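Local atomic coordinates of ectonucleotide pyrophosphatase/phosphodiesterase family member 5 (Mus musculus, PDB entry 5VEO), a protein that probably hydrolyses phosphodiester or pyrophosphate bonds of nucleotide substrates as a zinc-binding ectoenzyme whose nucleotide hydrolysis is restricted. Residues P60-L65 and M124-D129; I111-A116 and P165-F170; T280-E285 and E289-K294. The protein carries 1 engineered substitution. All blocks are in the same frame, centred on the assembly; numbering follows the deposited sequence. Where two conformers were deposited one is given.

Interaction 1 (P60-L65 and M124-D129); sequences PNHYTL and MWPGAD
His62 sits against two residues of the 124-129 loop, with Trp125 at its edge and Pro126 over a face. The aromatic pair is T-shaped: the CD2 edge of the imidazole points into the face of the indole, His62 CD2 lies 3.7 Å from Trp125 CZ2, and the planes meet at 88°. Trp125 CG is trans to the backbone N (chi1 -175°), which carries the indole over to His62 and Leu65. Pro126 supplies a CH-pi contact, its CG 3.8 Å from the centroid of the His62 ring and close to the ring normal. The apolar part is smaller: Leu65 CD1 reaches the rim of the indole at Trp125 CH2, 4.0 Å away. A type II turn, closed by Ala128 N to Trp125 O at 2.9 Å, presents the proline to the helix.

The polar atoms of His62 are engaged beyond the loop, ND1 with the carbonyl of Ala58, the engineered residue that inactivates this form, and NE2 with Ser20 OG. His62 also touches Asp224, a zinc ligand, while Pro126 comes within about 5 Å of the bound AMP, nearest atoms. With two hydrogen bonds, Pro126 over one face and Trp125 at its edge, the imidazole is probably fixed in rotation as a second-shell part of the active site.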
loop_
_atom_site.group_PDB
_atom_site.type_symbol
_atom_site.label_atom_id
_atom_site.label_comp_id
_atom_site.label_asym_id
_atom_site.label_seq_id
_atom_site.Cartn_x
_atom_site.Cartn_y
_atom_site.Cartn_z
ATOM N N PRO A 60 2.276 -2.664 -4.344
ATOM C CA PRO A 60 1.161 -2.368 -5.260
ATOM C C PRO A 60 0.274 -1.239 -4.754
ATOM O O PRO A 60 -0.154 -0.382 -5.538
ATOM C CB PRO A 60 0.408 -3.704 -5.335
ATOM C CG PRO A 60 1.381 -4.716 -4.973
ATOM C CD PRO A 60 2.315 -4.091 -3.985
ATOM N N ASN A 61 -0.018 -1.204 -3.450
ATOM C CA ASN A 61 -1.003 -0.235 -2.979
ATOM C C ASN A 61 -0.455 1.174 -2.860
ATOM O O ASN A 61 -1.165 2.130 -3.183
ATOM C CB ASN A 61 -1.627 -0.731 -1.686
ATOM C CG ASN A 61 -2.777 -1.619 -2.001
ATOM O OD1 ASN A 61 -3.880 -1.131 -2.243
ATOM N ND2 ASN A 61 -2.511 -2.915 -2.141
ATOM N N HIS A 62 0.810 1.338 -2.468
ATOM C CA HIS A 62 1.360 2.685 -2.439
ATOM C C HIS A 62 1.521 3.228 -3.857
ATOM O O HIS A 62 1.278 4.415 -4.097
ATOM C CB HIS A 62 2.691 2.728 -1.688
ATOM C CG HIS A 62 2.577 2.608 -0.192
ATOM N ND1 HIS A 62 2.649 1.402 0.459
ATOM C CD2 HIS A 62 2.423 3.549 0.779
ATOM C CE1 HIS A 62 2.549 1.595 1.766
ATOM N NE2 HIS A 62 2.411 2.891 1.987
ATOM N N TYR A 63 1.878 2.373 -4.826
ATOM C CA TYR A 63 2.011 2.904 -6.182
ATOM C C TYR A 63 0.643 3.254 -6.769
ATOM O O TYR A 63 0.524 4.234 -7.520
ATOM C CB TYR A 63 2.772 1.934 -7.079
ATOM C CG TYR A 63 3.563 2.608 -8.221
ATOM C CD1 TYR A 63 4.281 3.781 -8.006
ATOM C CD2 TYR A 63 3.629 2.026 -9.482
ATOM C CE1 TYR A 63 5.019 4.365 -9.020
ATOM C CE2 TYR A 63 4.373 2.613 -10.510
ATOM C CZ TYR A 63 5.057 3.786 -10.264
ATOM O OH TYR A 63 5.831 4.397 -11.244
ATOM N N THR A 64 -0.406 2.509 -6.401
ATOM C CA THR A 64 -1.757 2.908 -6.785
ATOM C C THR A 64 -2.101 4.294 -6.245
ATOM O O THR A 64 -2.731 5.100 -6.939
ATOM C CB THR A 64 -2.769 1.864 -6.304
ATOM O OG1 THR A 64 -2.648 0.706 -7.134
ATOM C CG2 THR A 64 -4.213 2.384 -6.382
ATOM N N LEU A 65 -1.703 4.597 -5.018
ATOM C CA LEU A 65 -2.067 5.884 -4.445
ATOM C C LEU A 65 -1.477 7.038 -5.237
ATOM O O LEU A 65 -2.065 8.120 -5.268
ATOM C CB LEU A 65 -1.615 5.962 -2.989
ATOM C CG LEU A 65 -2.334 5.034 -1.998
ATOM C CD1 LEU A 65 -1.862 5.295 -0.573
ATOM C CD2 LEU A 65 -3.846 5.141 -2.082
ATOM N N MET A 124 10.574 8.473 3.098
ATOM C CA MET A 124 10.552 7.002 3.178
ATOM C C MET A 124 9.362 6.373 2.461
ATOM O O MET A 124 9.128 5.154 2.614
ATOM C CB MET A 124 10.607 6.509 4.625
ATOM C CG MET A 124 11.752 7.132 5.422
ATOM S SD MET A 124 13.332 6.961 4.574
ATOM C CE MET A 124 14.456 7.502 5.870
ATOM N N TRP A 125 8.655 7.126 1.633
ATOM C CA TRP A 125 7.533 6.584 0.868
ATOM C C TRP A 125 8.016 5.544 -0.142
ATOM O O TRP A 125 8.974 5.802 -0.879
ATOM C CB TRP A 125 6.817 7.721 0.145
ATOM C CG TRP A 125 5.576 7.296 -0.576
ATOM C CD1 TRP A 125 5.478 6.789 -1.835
ATOM C CD2 TRP A 125 4.247 7.360 -0.062
ATOM N NE1 TRP A 125 4.162 6.517 -2.135
ATOM C CE2 TRP A 125 3.386 6.878 -1.063
ATOM C CE3 TRP A 125 3.705 7.788 1.148
ATOM C CZ2 TRP A 125 1.998 6.806 -0.883
ATOM C CZ3 TRP A 125 2.341 7.719 1.321
ATOM C CH2 TRP A 125 1.506 7.232 0.312
ATOM N N PRO A 126 7.362 4.386 -0.239
ATOM C CA PRO A 126 7.782 3.353 -1.202
ATOM C C PRO A 126 7.978 3.869 -2.625
ATOM O O PRO A 126 7.098 4.495 -3.217
ATOM C CB PRO A 126 6.636 2.340 -1.121
ATOM C CG PRO A 126 6.224 2.425 0.294
ATOM C CD PRO A 126 6.290 3.889 0.639
ATOM N N GLY A 127 9.155 3.571 -3.187
ATOM C CA GLY A 127 9.496 3.982 -4.531
ATOM C C GLY A 127 9.994 5.404 -4.682
ATOM O O GLY A 127 10.479 5.760 -5.766
ATOM N N ALA A 128 9.884 6.241 -3.650
ATOM C CA ALA A 128 10.272 7.638 -3.799
ATOM C C ALA A 128 11.784 7.818 -3.916
ATOM O O ALA A 128 12.236 8.867 -4.398
ATOM C CB ALA A 128 9.725 8.455 -2.628
ATOM N N ASP A 129 12.579 6.833 -3.502
ATOM C CA ASP A 129 14.026 6.903 -3.653
ATOM C C ASP A 129 14.508 6.082 -4.845
ATOM O O ASP A 129 15.695 5.727 -4.924
ATOM C CB ASP A 129 14.730 6.493 -2.348
ATOM C CG ASP A 129 14.419 5.076 -1.900
ATOM O OD1 ASP A 129 13.300 4.593 -2.149
ATOM O OD2 ASP A 129 15.298 4.452 -1.256
#

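Interaction 2 (I111-A116 and P165-F170)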
loop_
_atom_site.group_PDB
_atom_site.type_symbol
_atom_site.label_atom_id
_atom_site.label_comp_id
_atom_site.label_asym_id
_atom_site.label_seq_id
_atom_site.Cartn_x
_atom_site.Cartn_y
_atom_site.Cartn_z
ATOM N N ILE A 111 6.337 13.213 -10.211
ATOM C CA ILE A 111 6.927 13.612 -11.488
ATOM C C ILE A 111 6.001 14.574 -12.217
ATOM O O ILE A 111 6.440 15.610 -12.725
ATOM C CB ILE A 111 7.249 12.374 -12.342
ATOM C CG1 ILE A 111 8.330 11.569 -11.631
ATOM C CG2 ILE A 111 7.686 12.761 -13.765
ATOM C CD1 ILE A 111 8.770 10.336 -12.374
ATOM N N THR A 112 4.703 14.259 -12.259
ATOM C CA THR A 112 3.730 15.148 -12.889
ATOM C C THR A 112 3.710 16.509 -12.207
ATOM O O THR A 112 3.703 17.553 -12.875
ATOM C CB THR A 112 2.350 14.488 -12.853
ATOM O OG1 THR A 112 2.413 13.246 -13.565
ATOM C CG2 THR A 112 1.279 15.369 -13.471
ATOM N N ASN A 113 3.744 16.513 -10.877
ATOM C CA ASN A 113 3.799 17.744 -10.101
ATOM C C ASN A 113 5.016 18.582 -10.475
ATOM O O ASN A 113 4.924 19.809 -10.605
ATOM C CB ASN A 113 3.844 17.378 -8.623
ATOM C CG ASN A 113 3.670 18.559 -7.711
ATOM O OD1 ASN A 113 2.746 19.363 -7.863
ATOM N ND2 ASN A 113 4.533 18.642 -6.715
ATOM N N GLN A 114 6.169 17.933 -10.616
ATOM C CA GLN A 114 7.405 18.652 -10.916
ATOM C C GLN A 114 7.455 19.114 -12.365
ATOM O O GLN A 114 8.002 20.194 -12.652
ATOM C CB GLN A 114 8.580 17.753 -10.535
ATOM C CG GLN A 114 8.683 17.690 -9.001
ATOM C CD GLN A 114 9.359 16.452 -8.434
ATOM O OE1 GLN A 114 9.100 16.073 -7.274
ATOM N NE2 GLN A 114 10.268 15.851 -9.205
ATOM N N ARG A 115 6.856 18.354 -13.284
ATOM C CA ARG A 115 6.746 18.824 -14.662
ATOM C C ARG A 115 5.865 20.061 -14.769
ATOM O O ARG A 115 6.027 20.844 -15.717
ATOM C CB ARG A 115 6.200 17.710 -15.561
ATOM C CG ARG A 115 7.198 16.586 -15.779
ATOM C CD ARG A 115 6.667 15.456 -16.640
ATOM N NE ARG A 115 7.701 14.435 -16.820
ATOM C CZ ARG A 115 7.475 13.177 -17.182
ATOM N NH1 ARG A 115 6.239 12.745 -17.399
ATOM N NH2 ARG A 115 8.495 12.340 -17.317
ATOM N N ALA A 116 4.961 20.268 -13.815
ATOM C CA ALA A 116 4.135 21.466 -13.754
ATOM C C ALA A 116 4.823 22.625 -13.037
ATOM O O ALA A 116 4.203 23.682 -12.858
ATOM C CB ALA A 116 2.802 21.144 -13.064
ATOM N N PRO A 165 10.093 25.684 -1.542
ATOM C CA PRO A 165 9.263 24.753 -0.775
ATOM C C PRO A 165 8.424 23.825 -1.636
ATOM O O PRO A 165 8.074 24.116 -2.782
ATOM C CB PRO A 165 8.371 25.702 0.035
ATOM C CG PRO A 165 8.184 26.864 -0.863
ATOM C CD PRO A 165 9.516 27.038 -1.565
ATOM N N ILE A 166 8.075 22.682 -1.025
ATOM C CA ILE A 166 7.223 21.704 -1.681
ATOM C C ILE A 166 5.764 22.085 -1.504
ATOM O O ILE A 166 5.360 22.722 -0.516
ATOM C CB ILE A 166 7.482 20.274 -1.145
ATOM C CG1 ILE A 166 7.105 20.149 0.342
ATOM C CG2 ILE A 166 8.931 19.886 -1.391
ATOM C CD1 ILE A 166 7.123 18.694 0.887
ATOM N N ASN A 167 4.968 21.693 -2.483
ATOM C CA ASN A 167 3.521 21.718 -2.337
ATOM C C ASN A 167 2.951 20.348 -2.039
ATOM O O ASN A 167 1.765 20.260 -1.721
ATOM C CB ASN A 167 2.828 22.240 -3.597
ATOM C CG ASN A 167 3.059 21.358 -4.805
ATOM O OD1 ASN A 167 3.990 20.583 -4.838
ATOM N ND2 ASN A 167 2.209 21.488 -5.812
ATOM N N LEU A 168 3.754 19.292 -2.177
ATOM C CA LEU A 168 3.269 17.912 -2.107
ATOM C C LEU A 168 4.297 17.096 -1.346
ATOM O O LEU A 168 5.461 16.995 -1.768
ATOM C CB LEU A 168 3.059 17.336 -3.503
ATOM C CG LEU A 168 2.793 15.842 -3.587
ATOM C CD1 LEU A 168 1.490 15.541 -2.859
ATOM C CD2 LEU A 168 2.732 15.420 -5.027
ATOM N N GLY A 169 3.886 16.551 -0.210
ATOM C CA GLY A 169 4.751 15.730 0.613
ATOM C C GLY A 169 4.166 14.346 0.855
ATOM O O GLY A 169 2.945 14.163 0.877
ATOM N N PHE A 170 5.066 13.374 1.028
ATOM C CA PHE A 170 4.724 11.984 1.321
ATOM C C PHE A 170 5.522 11.540 2.533
ATOM O O PHE A 170 6.747 11.676 2.549
ATOM C CB PHE A 170 5.037 11.056 0.144
ATOM C CG PHE A 170 4.192 11.317 -1.046
ATOM C CD1 PHE A 170 2.939 10.724 -1.153
ATOM C CD2 PHE A 170 4.616 12.181 -2.047
ATOM C CE1 PHE A 170 2.126 10.969 -2.239
ATOM C CE2 PHE A 170 3.804 12.427 -3.147
ATOM C CZ PHE A 170 2.552 11.829 -3.236
#
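Asn113 and Asn167 meet head on, their amide groups reaching out from opposite directions and lying almost in one plane, 14° apart. Each gives an N-H and accepts one, closing a cyclic pair of hydrogen bonds. Asn113 ND2 donates to Asn167 OD1 at 2.8 Å in a nearly straight bond (169° at the hydrogen), and Asn167 ND2 returns one to Asn113 OD1 at 3.0 Å. Both donors arrive in the carbonyl plane on a lone pair, which holds the amides coplanar and couples their orientations, since turning one alone would set N-H against N-H and O against O. On the helix side, chi1 of -170° swings the Asn113 amide away from the backbone N and out toward Asn167.

The contact ties helix 109-115 to strand 168-173 of the mixed central sheet, in the alpha/beta core of the alkaline phosphatase superfamily. In that sheet the strand lies between 120-123 and 16-21, and the backbone of Asn167 already bonds to Val16 and Ala119. Ser120 OG is a second partner of Asn113 ND2, joining the strand that follows the helix to the same amide. An alanine replacing Asn113 would remove both bonds, and the buried Asn167 amide would probably be left without its mate and able to turn. Beside the pair, Leu168 lays its CB 3.8 Å from Asn113 ND2, and its CD2 branch approaches the same nitrogen at 4.1 Å.

Interaction 3 (T280-E285 and E289-K294)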
loop_
_atom_site.group_PDB
_atom_site.type_symbol
_atom_site.label_atom_id
_atom_site.label_comp_id
_atom_site.label_asym_id
_atom_site.label_seq_id
_atom_site.Cartn_x
_atom_site.Cartn_y
_atom_site.Cartn_z
ATOM N N THR A 280 -7.412 -21.354 -3.609
ATOM C CA THR A 280 -8.050 -21.298 -4.916
ATOM C C THR A 280 -6.975 -21.059 -5.964
ATOM O O THR A 280 -6.307 -20.012 -5.966
ATOM C CB THR A 280 -9.129 -20.222 -4.976
ATOM O OG1 THR A 280 -10.104 -20.467 -3.959
ATOM C CG2 THR A 280 -9.815 -20.223 -6.346
ATOM N N VAL A 281 -6.823 -22.020 -6.868
ATOM C CA VAL A 281 -5.758 -21.997 -7.864
ATOM C C VAL A 281 -6.320 -21.463 -9.175
ATOM O O VAL A 281 -7.251 -22.054 -9.746
ATOM C CB VAL A 281 -5.154 -23.396 -8.055
ATOM C CG1 VAL A 281 -4.041 -23.356 -9.089
ATOM C CG2 VAL A 281 -4.644 -23.955 -6.721
ATOM N N TYR A 282 -5.727 -20.385 -9.686
ATOM C CA TYR A 282 -6.135 -19.784 -10.949
ATOM C C TYR A 282 -5.031 -19.910 -11.991
ATOM O O TYR A 282 -3.879 -19.581 -11.726
ATOM C CB TYR A 282 -6.452 -18.297 -10.781
ATOM C CG TYR A 282 -7.547 -17.961 -9.807
ATOM C CD1 TYR A 282 -8.889 -18.033 -10.171
ATOM C CD2 TYR A 282 -7.239 -17.535 -8.526
ATOM C CE1 TYR A 282 -9.890 -17.710 -9.258
ATOM C CE2 TYR A 282 -8.219 -17.216 -7.623
ATOM C CZ TYR A 282 -9.540 -17.293 -7.991
ATOM O OH TYR A 282 -10.502 -16.963 -7.068
ATOM N N LYS A 283 -5.381 -20.338 -13.195
ATOM C CA LYS A 283 -4.527 -19.999 -14.323
ATOM C C LYS A 283 -4.591 -18.503 -14.547
ATOM O O LYS A 283 -5.614 -17.876 -14.314
ATOM C CB LYS A 283 -4.974 -20.734 -15.591
ATOM C CG LYS A 283 -5.079 -22.197 -15.400
ATOM C CD LYS A 283 -5.420 -22.892 -16.728
ATOM C CE LYS A 283 -5.641 -24.372 -16.514
ATOM N NZ LYS A 283 -6.329 -25.016 -17.684
ATOM N N LYS A 284 -3.484 -17.929 -15.008
ATOM C CA LYS A 284 -3.416 -16.480 -15.202
ATOM C C LYS A 284 -4.655 -15.944 -15.911
ATOM O O LYS A 284 -5.274 -14.973 -15.463
ATOM C CB LYS A 284 -2.148 -16.128 -15.988
ATOM C CG LYS A 284 -1.943 -14.645 -16.299
ATOM C CD LYS A 284 -0.606 -14.482 -17.010
ATOM C CE LYS A 284 -0.267 -13.050 -17.408
ATOM N NZ LYS A 284 -1.197 -12.499 -18.434
ATOM N N GLU A 285 -5.031 -16.543 -17.035
ATOM C CA GLU A 285 -6.109 -15.900 -17.771
ATOM C C GLU A 285 -7.482 -16.137 -17.143
ATOM O O GLU A 285 -8.449 -15.522 -17.594
ATOM C CB GLU A 285 -6.069 -16.326 -19.251
ATOM C CG GLU A 285 -4.709 -16.004 -19.966
ATOM C CD GLU A 285 -4.218 -14.541 -19.864
ATOM O OE1 GLU A 285 -5.036 -13.603 -19.744
ATOM O OE2 GLU A 285 -2.984 -14.329 -19.924
ATOM N N GLU A 289 -11.677 -10.909 -12.935
ATOM C CA GLU A 289 -11.578 -9.575 -13.530
ATOM C C GLU A 289 -11.620 -8.481 -12.477
ATOM O O GLU A 289 -10.975 -7.436 -12.635
ATOM C CB GLU A 289 -12.710 -9.354 -14.533
ATOM C CG GLU A 289 -12.563 -10.177 -15.764
ATOM C CD GLU A 289 -11.399 -9.726 -16.617
ATOM O OE1 GLU A 289 -11.041 -8.530 -16.557
ATOM O OE2 GLU A 289 -10.837 -10.575 -17.340
ATOM N N ARG A 290 -12.393 -8.687 -11.403
ATOM C CA ARG A 290 -12.594 -7.619 -10.434
ATOM C C ARG A 290 -11.308 -7.241 -9.720
ATOM O O ARG A 290 -11.254 -6.157 -9.127
ATOM C CB ARG A 290 -13.646 -8.006 -9.405
ATOM C CG ARG A 290 -13.278 -9.164 -8.520
ATOM C CD ARG A 290 -14.437 -9.496 -7.585
ATOM N NE ARG A 290 -14.163 -10.727 -6.862
ATOM C CZ ARG A 290 -13.531 -10.782 -5.690
ATOM N NH1 ARG A 290 -13.135 -9.671 -5.074
ATOM N NH2 ARG A 290 -13.307 -11.954 -5.129
ATOM N N TRP A 291 -10.283 -8.102 -9.755
ATOM C CA TRP A 291 -8.989 -7.782 -9.154
ATOM C C TRP A 291 -8.089 -6.959 -10.068
ATOM O O TRP A 291 -7.100 -6.399 -9.582
ATOM C CB TRP A 291 -8.256 -9.063 -8.762
ATOM C CG TRP A 291 -8.784 -9.732 -7.545
ATOM C CD1 TRP A 291 -9.496 -9.153 -6.523
ATOM C CD2 TRP A 291 -8.626 -11.110 -7.185
ATOM N NE1 TRP A 291 -9.788 -10.084 -5.564
ATOM C CE2 TRP A 291 -9.263 -11.292 -5.938
ATOM C CE3 TRP A 291 -8.001 -12.200 -7.787
ATOM C CZ2 TRP A 291 -9.315 -12.535 -5.299
ATOM C CZ3 TRP A 291 -8.056 -13.428 -7.160
ATOM C CH2 TRP A 291 -8.691 -13.582 -5.917
ATOM N N HIS A 292 -8.402 -6.872 -11.361
ATOM C CA HIS A 292 -7.623 -6.054 -12.300
ATOM C C HIS A 292 -6.145 -6.363 -12.144
ATOM O O HIS A 292 -5.293 -5.493 -11.916
ATOM C CB HIS A 292 -7.922 -4.581 -12.095
ATOM C CG HIS A 292 -9.382 -4.285 -12.161
ATOM N ND1 HIS A 292 -10.126 -4.518 -13.296
ATOM C CD2 HIS A 292 -10.252 -3.858 -11.217
ATOM C CE1 HIS A 292 -11.389 -4.216 -13.059
ATOM N NE2 HIS A 292 -11.492 -3.808 -11.806
ATOM N N TYR A 293 -5.852 -7.649 -12.220
ATOM C CA TYR A 293 -4.538 -8.124 -11.864
ATOM C C TYR A 293 -3.836 -8.838 -13.009
ATOM O O TYR A 293 -2.621 -8.708 -13.118
ATOM C CB TYR A 293 -4.649 -9.018 -10.608
ATOM C CG TYR A 293 -3.348 -9.244 -9.908
ATOM C CD1 TYR A 293 -2.756 -10.494 -9.889
ATOM C CD2 TYR A 293 -2.696 -8.195 -9.281
ATOM C CE1 TYR A 293 -1.556 -10.699 -9.247
ATOM C CE2 TYR A 293 -1.493 -8.384 -8.631
ATOM C CZ TYR A 293 -0.910 -9.639 -8.646
ATOM O OH TYR A 293 0.280 -9.873 -8.007
ATOM N N LYS A 294 -4.566 -9.387 -13.963
ATOM C CA LYS A 294 -4.053 -10.416 -14.866
ATOM C C LYS A 294 -3.371 -9.897 -16.127
ATOM O O LYS A 294 -2.579 -10.639 -16.715
ATOM C CB LYS A 294 -5.207 -11.356 -15.245
ATOM C CG LYS A 294 -6.082 -10.889 -16.366
ATOM C CD LYS A 294 -7.034 -12.011 -16.799
ATOM C CE LYS A 294 -8.313 -11.853 -16.093
ATOM N NZ LYS A 294 -9.297 -12.919 -16.424
#
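Tyr282 and Trp291 form the aromatic part of this contact, an offset edge-to-face pair with the indole edge turned toward the phenol face. Their nearest approach is Trp291 CZ3 to Tyr282 CE2, 3.8 Å. The ring centroids are 5.8 Å apart and the planes stand at 85°. Beyond the pair, Phe54 stacks on the indole and Asp328 OD1 takes its NE1 hydrogen bond, so the tryptophan has a stacking partner and a hydrogen-bond partner as well.

Both hydrogen bonds across the contact run from a lysine ammonium group to a backbone carbonyl. Lys294 NZ donates to Glu285 O at 3.0 Å, coming in from above the carbonyl plane, and it also bonds to Ile287 O. A bend at chi3 (95°) brings this NZ back to the Glu285 carbonyl. In the conformer given, one of two deposited, Lys284 NZ donates to Lys294 O at 2.9 Å, almost in line with the C=O bond.

Each lysine also has a carboxylate within its own segment. In that same conformer Lys284 NZ makes a salt bridge to Glu285 OE2 at 3.0 Å, on the syn side but 29° out of the carboxylate plane. Lys294 NZ makes one to Glu289 OE2, though as a hydrogen bond it is weak.

These residues belong to the connection that leaves strand 279-283, at one border of the four-stranded antiparallel sheet, and returns as its neighbour 302-306. The polar links across it run from lysine to main chain, with the salt bridges inside each segment. The charge of the buried Lys294 is probably balanced by Glu289, while the carbonyls of Glu285 and Ile287 accept its N-H groups and pin the connection against its own start.

Interactions 1 and 2 belong to the same core and touch through Trp125 CE3 and Phe170 CB, 3.7 Å apart. Strands 120-123 and 168-173, which lead into the loop of interaction 1 and run through interaction 2, are neighbours in the central sheet. Nearest the middle of the chain and the zinc and AMP sites, interaction 1 is aromatic and apolar. Interaction 2, buried too but centred about 20 Å from the chain centre, is an uncharged amide pair. Interaction 3 touches neither, though its nearest atoms approach interaction 1 to about 6 Å; only partly buried, it binds a connection of the separate antiparallel sheet and adds lysine-carboxylate salt bridges and lysine-to-carbonyl bonds to its aromatic pair.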